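Local coordinates for elongation factor G (Thermus thermophilus, PDB 2DY1), which probably works as a GTPase in translation elongation, and binds GTP together with a magnesium ion, at residues V66-F71 / V330-D335; L25-L30 / G45-D50. All blocks are in the same frame, centred on the assembly; numbering follows the deposited sequence.

Contact 1. Residues V66-F71 / V330-D335; sequences VAPLLF and VPMGKD
The interface between the GTP-binding domain and domain 2 is built here from V66 and P68, on an outermost strand of the nucleotide-binding sheet, and from the end of a domain 2 strand with its hairpin turn, V330-G333. The strand axes run at 111° to each other and approach to 5.3 Å, so the chains cross instead of pairing as a sheet. One direct backbone hydrogen bond joins them: G333 N donates to V66 O over 3.0 Å, in the plane of the carbonyl. The same oxygen takes a CA-H...O contact from M332 CA at 3.3 Å. A water accepts from V66 N and donates to G333 O, so both backbone polar atoms of V66 are tied to the turn. P68, centre of an inverse gamma turn, is the apolar wedge. Its CB presses on V330 CG1 at 3.4 Å, tighter than normal van der Waals packing, while CG and CD meet M332 CE, each at 3.6 Å. The bend of M332 at chi3 (-74°) puts this methyl there, and the two side chains cross at about a right angle. V66 CB lies 3.8 Å from P331 CG. P331 O is buried without a polar partner and faces carbon: P68 CD at 3.3 Å, P68 CG and V66 CG1. Strand 66-71 pairs through A67 and L69 with strand 74-80 on its other edge. The domain 2 side is a two-residue beta hairpin with a type II' turn, M332-D335, whose second position is G333 (phi 61°), docked on the edge strand of a P-loop GTPase domain.

Contact 2. Residues L25-L30 / G45-D50; sequences LTEALL and GTTTTD
The carboxylate of E27 has the backbone of T47 and T48 over one face: T47 CA sits above E27 CD at 3.5 Å, and T48 N approaches from the same side. L30 CD1 lies on the opposite side of the plane, offset from the group, 4.0 Å from E27 OE1. At the OE1 edge a water, close to the carboxylate plane, donates to E27 OE1. E27 belongs to the helix that follows the P-loop, and 45-50 to the switch I (effector) loop of the GTPase fold, which leads on to the magnesium ligand T61. T48 N donates to E27 OE1 over 2.8 Å, nearly straight at the hydrogen (176°) although 50° out of the carboxylate plane. The water also accepts from T49 N, so E27 OE1 gathers two successive amides of the loop. E27 OE2 is held by a salt bridge to K36 and by the amide of G40, which together would probably keep the group ionised. The bend at chi2 (-53°) turns CD toward the T47-T48 backbone; before it, E27 CG packs on T47 CG2 at 3.5 Å. L30 CD1 touches T48 CB and OG1; that hydroxyl bonds to K36. T26 CG2 faces T49 OG1, which is hydrogen-bonded to D80, whereas T26 OG1 bonds back to K22 O. An ST motif shapes the loop: T47 OG1, between its own backbone N and carbonyl carbon, accepts from D50 N at 3.1 Å.

The two contacts, centres 10 Å apart, touch each other at several points. T48 CG2, in the loop of contact 2, packs against the hairpin turn of contact 1, 3.6 Å from G333 CA. On the inner side of strand 66-71, A67 CB meets T26 CG2 at 3.6 Å and L69 CD2 meets L30 CD2 at 3.7 Å. Contact 2 is the nearer to the nucleotide: the T49 side chain is about 5 Å from the magnesium ion and that of T47 about 7 Å from GTP, whereas the G333 position is about 12 Å from the magnesium ion. Domain 2 thus touches the GTP-site loop directly, consistent with coupling between nucleotide state and domain placement.

Contact 1. Residues V66-F71 / V330-D335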
ATOM      1  N   VAL A  66       3.882  -9.792  15.130  1.00  8.75           N
ATOM      2  CA  VAL A  66       4.850 -10.883  15.092  1.00  8.52           C
ATOM      3  C   VAL A  66       4.473 -11.949  16.116  1.00 10.91           C
ATOM      4  O   VAL A  66       4.113 -11.641  17.266  1.00 12.29           O
ATOM      5  CB  VAL A  66       6.277 -10.356  15.404  1.00  8.40           C
ATOM      6  CG1 VAL A  66       7.278 -11.513  15.324  1.00 13.49           C
ATOM      7  CG2 VAL A  66       6.654  -9.257  14.404  1.00 10.33           C
ATOM      8  N   ALA A  67       4.472 -13.201  15.677  1.00  8.43           N
ATOM      9  CA  ALA A  67       4.220 -14.334  16.551  1.00  8.58           C
ATOM     10  C   ALA A  67       5.466 -15.210  16.447  1.00 10.98           C
ATOM     11  O   ALA A  67       5.645 -15.930  15.474  1.00 11.60           O
ATOM     12  CB  ALA A  67       2.976 -15.109  16.089  1.00 11.51           C
ATOM     13  N   PRO A  68       6.358 -15.128  17.435  1.00  8.51           N
ATOM     14  CA  PRO A  68       7.607 -15.912  17.442  1.00  9.18           C
ATOM     15  C   PRO A  68       7.373 -17.303  17.998  1.00 16.38           C
ATOM     16  O   PRO A  68       7.587 -17.551  19.176  1.00 21.83           O
ATOM     17  CB  PRO A  68       8.532 -15.056  18.310  1.00 11.27           C
ATOM     18  CG  PRO A  68       7.574 -14.496  19.366  1.00 13.52           C
ATOM     19  CD  PRO A  68       6.262 -14.234  18.613  1.00 10.78           C
ATOM     20  N   LEU A  69       6.978 -18.225  17.131  1.00 10.48           N
ATOM     21  CA  LEU A  69       6.649 -19.567  17.581  1.00  9.60           C
ATOM     22  C   LEU A  69       7.836 -20.464  17.845  1.00 13.03           C
ATOM     23  O   LEU A  69       8.808 -20.465  17.083  1.00 14.45           O
ATOM     24  CB  LEU A  69       5.732 -20.242  16.554  1.00 11.32           C
ATOM     25  CG  LEU A  69       4.497 -19.427  16.156  1.00 10.84           C
ATOM     26  CD1 LEU A  69       3.785 -20.108  14.964  1.00 12.60           C
ATOM     27  CD2 LEU A  69       3.525 -19.325  17.343  1.00 13.50           C
ATOM     28  N   LEU A  70       7.747 -21.198  18.950  1.00 11.48           N
ATOM     29  CA  LEU A  70       8.778 -22.152  19.350  1.00 13.79           C
ATOM     30  C   LEU A  70       8.094 -23.512  19.411  1.00 14.30           C
ATOM     31  O   LEU A  70       7.055 -23.665  20.048  1.00 15.78           O
ATOM     32  CB  LEU A  70       9.335 -21.778  20.719  1.00 14.92           C
ATOM     33  CG  LEU A  70      10.309 -22.782  21.339  1.00 17.85           C
ATOM     34  CD1 LEU A  70      11.586 -22.853  20.509  1.00 20.31           C
ATOM     35  CD2 LEU A  70      10.630 -22.341  22.764  1.00 21.66           C
ATOM     36  N   PHE A  71       8.664 -24.504  18.742  1.00 13.19           N
ATOM     37  CA  PHE A  71       8.046 -25.815  18.741  1.00 15.24           C
ATOM     38  C   PHE A  71       9.135 -26.865  18.601  1.00 15.24           C
ATOM     39  O   PHE A  71       9.828 -26.931  17.589  1.00 16.14           O
ATOM     40  CB  PHE A  71       7.067 -25.908  17.566  1.00 15.39           C
ATOM     41  CG  PHE A  71       6.343 -27.228  17.475  1.00 18.15           C
ATOM     42  CD1 PHE A  71       5.432 -27.606  18.450  1.00 24.93           C
ATOM     43  CD2 PHE A  71       6.572 -28.079  16.400  1.00 30.88           C
ATOM     44  CE1 PHE A  71       4.748 -28.827  18.353  1.00 25.48           C
ATOM     45  CE2 PHE A  71       5.895 -29.294  16.298  1.00 26.90           C
ATOM     46  CZ  PHE A  71       4.986 -29.663  17.276  1.00 25.99           C
ATOM     47  N   VAL A 330      12.854 -10.093  20.858  1.00 15.53           N
ATOM     48  CA  VAL A 330      11.995 -10.667  19.826  1.00 12.92           C
ATOM     49  C   VAL A 330      10.605 -10.167  20.202  1.00 14.03           C
ATOM     50  O   VAL A 330      10.201 -10.238  21.364  1.00 15.48           O
ATOM     51  CB  VAL A 330      12.001 -12.200  19.855  1.00 17.66           C
ATOM     52  CG1 VAL A 330      10.864 -12.723  19.018  1.00 20.08           C
ATOM     53  CG2 VAL A 330      13.339 -12.745  19.297  1.00 17.65           C
ATOM     54  N   PRO A 331       9.846  -9.662  19.219  1.00 12.34           N
ATOM     55  CA  PRO A 331       8.500  -9.158  19.503  1.00 11.68           C
ATOM     56  C   PRO A 331       7.423 -10.231  19.444  1.00 12.58           C
ATOM     57  O   PRO A 331       7.514 -11.186  18.676  1.00 12.36           O
ATOM     58  CB  PRO A 331       8.288  -8.108  18.428  1.00 11.95           C
ATOM     59  CG  PRO A 331       9.078  -8.632  17.267  1.00 18.52           C
ATOM     60  CD  PRO A 331      10.279  -9.326  17.853  1.00 12.91           C
ATOM     61  N   MET A 332       6.436 -10.092  20.325  1.00 10.14           N
ATOM     62  CA  MET A 332       5.273 -10.984  20.335  1.00 10.20           C
ATOM     63  C   MET A 332       4.160  -9.972  20.468  1.00 10.96           C
ATOM     64  O   MET A 332       3.836  -9.525  21.576  1.00 10.84           O
ATOM     65  CB  MET A 332       5.259 -11.941  21.524  1.00 12.87           C
ATOM     66  CG  MET A 332       4.002 -12.802  21.546  1.00 11.67           C
ATOM     67  SD  MET A 332       4.101 -14.162  22.735  1.00 22.64           S
ATOM     68  CE  MET A 332       5.170 -15.231  21.914  1.00 15.75           C
ATOM     69  N   GLY A 333       3.569  -9.606  19.343  1.00  9.99           N
ATOM     70  CA  GLY A 333       2.557  -8.562  19.401  1.00  9.20           C
ATOM     71  C   GLY A 333       3.247  -7.313  19.936  1.00 12.48           C
ATOM     72  O   GLY A 333       4.345  -6.944  19.494  1.00 12.40           O
ATOM     73  N   LYS A 334       2.625  -6.647  20.902  1.00  9.83           N
ATOM     74  CA  LYS A 334       3.208  -5.437  21.454  1.00 10.82           C
ATOM     75  C   LYS A 334       4.312  -5.650  22.482  1.00 13.64           C
ATOM     76  O   LYS A 334       4.941  -4.673  22.906  1.00 14.38           O
ATOM     77  CB  LYS A 334       2.106  -4.572  22.083  1.00 10.77           C
ATOM     78  CG  LYS A 334       1.621  -4.991  23.471  1.00 10.56           C
ATOM     79  CD  LYS A 334       0.433  -4.111  23.862  1.00 13.25           C
ATOM     80  CE  LYS A 334      -0.066  -4.461  25.250  1.00 17.12           C
ATOM     81  NZ  LYS A 334      -1.227  -3.576  25.594  1.00 17.15           N
ATOM     82  N   ASP A 335       4.557  -6.901  22.880  1.00 13.31           N
ATOM     83  CA  ASP A 335       5.578  -7.193  23.896  1.00 12.68           C
ATOM     84  C   ASP A 335       6.954  -7.437  23.280  1.00 17.94           C
ATOM     85  O   ASP A 335       7.055  -7.922  22.158  1.00 18.63           O
ATOM     86  CB  ASP A 335       5.167  -8.417  24.723  1.00 13.58           C
ATOM     87  CG  ASP A 335       3.970  -8.138  25.632  1.00 24.60           C
ATOM     88  OD1 ASP A 335       2.894  -8.726  25.422  1.00 25.18           O
ATOM     89  OD2 ASP A 335       4.114  -7.323  26.555  1.00 30.38           O
TER
HETATM   90  O   HOH W   1       4.603  -7.587  16.776  1.00 12.30           O

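Contact 2. Residues L25-L30 / G45-D50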
ATOM      1  N   LEU A  25      -5.868 -18.043  13.372  1.00 10.15           N
ATOM      2  CA  LEU A  25      -4.925 -19.140  13.243  1.00 10.08           C
ATOM      3  C   LEU A  25      -3.667 -18.819  14.059  1.00  7.66           C
ATOM      4  O   LEU A  25      -3.097 -19.679  14.739  1.00  9.54           O
ATOM      5  CB  LEU A  25      -4.560 -19.320  11.770  1.00 13.54           C
ATOM      6  CG  LEU A  25      -3.754 -20.550  11.390  1.00 24.43           C
ATOM      7  CD1 LEU A  25      -4.503 -21.827  11.811  1.00 22.21           C
ATOM      8  CD2 LEU A  25      -3.557 -20.518   9.872  1.00 22.53           C
ATOM      9  N   THR A  26      -3.244 -17.559  13.985  1.00  9.27           N
ATOM     10  CA  THR A  26      -2.051 -17.114  14.715  1.00  8.78           C
ATOM     11  C   THR A  26      -2.264 -17.316  16.213  1.00 11.54           C
ATOM     12  O   THR A  26      -1.388 -17.815  16.920  1.00 10.32           O
ATOM     13  CB  THR A  26      -1.764 -15.626  14.392  1.00  8.29           C
ATOM     14  OG1 THR A  26      -1.515 -15.492  12.982  1.00 10.26           O
ATOM     15  CG2 THR A  26      -0.543 -15.118  15.171  1.00 10.60           C
ATOM     16  N   GLU A  27      -3.439 -16.906  16.705  1.00 10.60           N
ATOM     17  CA  GLU A  27      -3.794 -17.097  18.115  1.00  9.62           C
ATOM     18  C   GLU A  27      -3.737 -18.575  18.499  1.00 11.18           C
ATOM     19  O   GLU A  27      -3.222 -18.929  19.549  1.00 11.63           O
ATOM     20  CB  GLU A  27      -5.221 -16.608  18.395  1.00 12.41           C
ATOM     21  CG  GLU A  27      -5.388 -15.162  18.811  1.00 24.71           C
ATOM     22  CD  GLU A  27      -4.511 -14.774  19.994  1.00 12.71           C
ATOM     23  OE1 GLU A  27      -3.523 -14.105  19.711  1.00 14.13           O
ATOM     24  OE2 GLU A  27      -4.792 -15.129  21.162  1.00 18.33           O
ATOM     25  N   ALA A  28      -4.274 -19.437  17.638  1.00 11.15           N
ATOM     26  CA  ALA A  28      -4.282 -20.874  17.912  1.00 12.61           C
ATOM     27  C   ALA A  28      -2.860 -21.426  17.979  1.00 11.84           C
ATOM     28  O   ALA A  28      -2.562 -22.261  18.829  1.00 11.78           O
ATOM     29  CB  ALA A  28      -5.107 -21.627  16.833  1.00 10.06           C
ATOM     30  N   LEU A  29      -1.992 -20.957  17.088  1.00  9.77           N
ATOM     31  CA  LEU A  29      -0.598 -21.401  17.096  1.00 10.53           C
ATOM     32  C   LEU A  29       0.106 -20.922  18.380  1.00 11.32           C
ATOM     33  O   LEU A  29       0.889 -21.676  19.009  1.00 11.38           O
ATOM     34  CB  LEU A  29       0.115 -20.868  15.847  1.00 10.29           C
ATOM     35  CG  LEU A  29      -0.240 -21.586  14.543  1.00  8.50           C
ATOM     36  CD1 LEU A  29       0.064 -20.728  13.337  1.00 12.33           C
ATOM     37  CD2 LEU A  29       0.540 -22.915  14.497  1.00 10.98           C
ATOM     38  N   LEU A  30      -0.164 -19.683  18.802  1.00 11.58           N
ATOM     39  CA  LEU A  30       0.465 -19.178  20.034  1.00 13.13           C
ATOM     40  C   LEU A  30      -0.021 -19.990  21.247  1.00 12.48           C
ATOM     41  O   LEU A  30       0.771 -20.368  22.133  1.00 12.30           O
ATOM     42  CB  LEU A  30       0.128 -17.690  20.232  1.00  9.88           C
ATOM     43  CG  LEU A  30       0.843 -16.755  19.249  1.00 10.39           C
ATOM     44  CD1 LEU A  30       0.215 -15.361  19.262  1.00 12.63           C
ATOM     45  CD2 LEU A  30       2.329 -16.666  19.634  1.00 12.27           C
ATOM     46  N   GLY A  45     -11.358  -8.718  21.266  1.00 13.08           N
ATOM     47  CA  GLY A  45     -10.196  -7.843  21.348  1.00 12.70           C
ATOM     48  C   GLY A  45      -9.039  -8.389  22.159  1.00 14.55           C
ATOM     49  O   GLY A  45      -8.171  -7.625  22.615  1.00 12.35           O
ATOM     50  N   THR A  46      -8.978  -9.714  22.298  1.00 12.58           N
ATOM     51  CA  THR A  46      -7.952 -10.341  23.118  1.00 10.42           C
ATOM     52  C   THR A  46      -6.828 -11.083  22.381  1.00  9.15           C
ATOM     53  O   THR A  46      -6.160 -11.907  22.988  1.00 13.16           O
ATOM     54  CB  THR A  46      -8.589 -11.320  24.094  1.00 11.82           C
ATOM     55  OG1 THR A  46      -9.541 -12.118  23.387  1.00 11.27           O
ATOM     56  CG2 THR A  46      -9.360 -10.558  25.209  1.00 17.18           C
ATOM     57  N   THR A  47      -6.618 -10.767  21.108  1.00 11.62           N
ATOM     58  CA  THR A  47      -5.544 -11.431  20.369  1.00 11.95           C
ATOM     59  C   THR A  47      -4.235 -10.680  20.534  1.00  9.22           C
ATOM     60  O   THR A  47      -4.215  -9.489  20.826  1.00 12.48           O
ATOM     61  CB  THR A  47      -5.823 -11.522  18.851  1.00 12.89           C
ATOM     62  OG1 THR A  47      -5.800 -10.222  18.251  1.00 11.94           O
ATOM     63  CG2 THR A  47      -7.192 -12.171  18.598  1.00 15.85           C
ATOM     64  N   THR A  48      -3.146 -11.409  20.329  1.00 12.38           N
ATOM     65  CA  THR A  48      -1.807 -10.835  20.394  1.00 12.03           C
ATOM     66  C   THR A  48      -1.559  -9.860  19.245  1.00  9.58           C
ATOM     67  O   THR A  48      -0.991  -8.786  19.457  1.00 11.00           O
ATOM     68  CB  THR A  48      -0.765 -11.974  20.365  1.00  9.12           C
ATOM     69  OG1 THR A  48      -0.882 -12.729  21.575  1.00 12.67           O
ATOM     70  CG2 THR A  48       0.664 -11.452  20.232  1.00  9.91           C
ATOM     71  N   THR A  49      -1.965 -10.218  18.018  1.00  9.76           N
ATOM     72  CA  THR A  49      -1.749  -9.342  16.869  1.00 11.46           C
ATOM     73  C   THR A  49      -2.505  -8.035  16.908  1.00 11.98           C
ATOM     74  O   THR A  49      -1.947  -6.961  16.735  1.00 13.81           O
ATOM     75  CB  THR A  49      -2.158 -10.010  15.551  1.00 16.26           C
ATOM     76  OG1 THR A  49      -1.415 -11.212  15.403  1.00 15.07           O
ATOM     77  CG2 THR A  49      -1.886  -9.083  14.354  1.00 14.24           C
ATOM     78  N   ASP A  50      -3.810  -8.136  17.089  1.00  9.89           N
ATOM     79  CA  ASP A  50      -4.632  -6.958  17.076  1.00 11.39           C
ATOM     80  C   ASP A  50      -4.691  -6.278  18.441  1.00 16.09           C
ATOM     81  O   ASP A  50      -5.560  -6.571  19.264  1.00 14.95           O
ATOM     82  CB  ASP A  50      -6.029  -7.339  16.553  1.00 12.73           C
ATOM     83  CG  ASP A  50      -6.011  -7.796  15.075  1.00 12.55           C
ATOM     84  OD1 ASP A  50      -4.996  -7.586  14.362  1.00 10.88           O
ATOM     85  OD2 ASP A  50      -7.042  -8.333  14.595  1.00 11.47           O
TER
HETATM   86  O   HOH W   2      -2.899 -12.888  17.270  1.00 15.92           O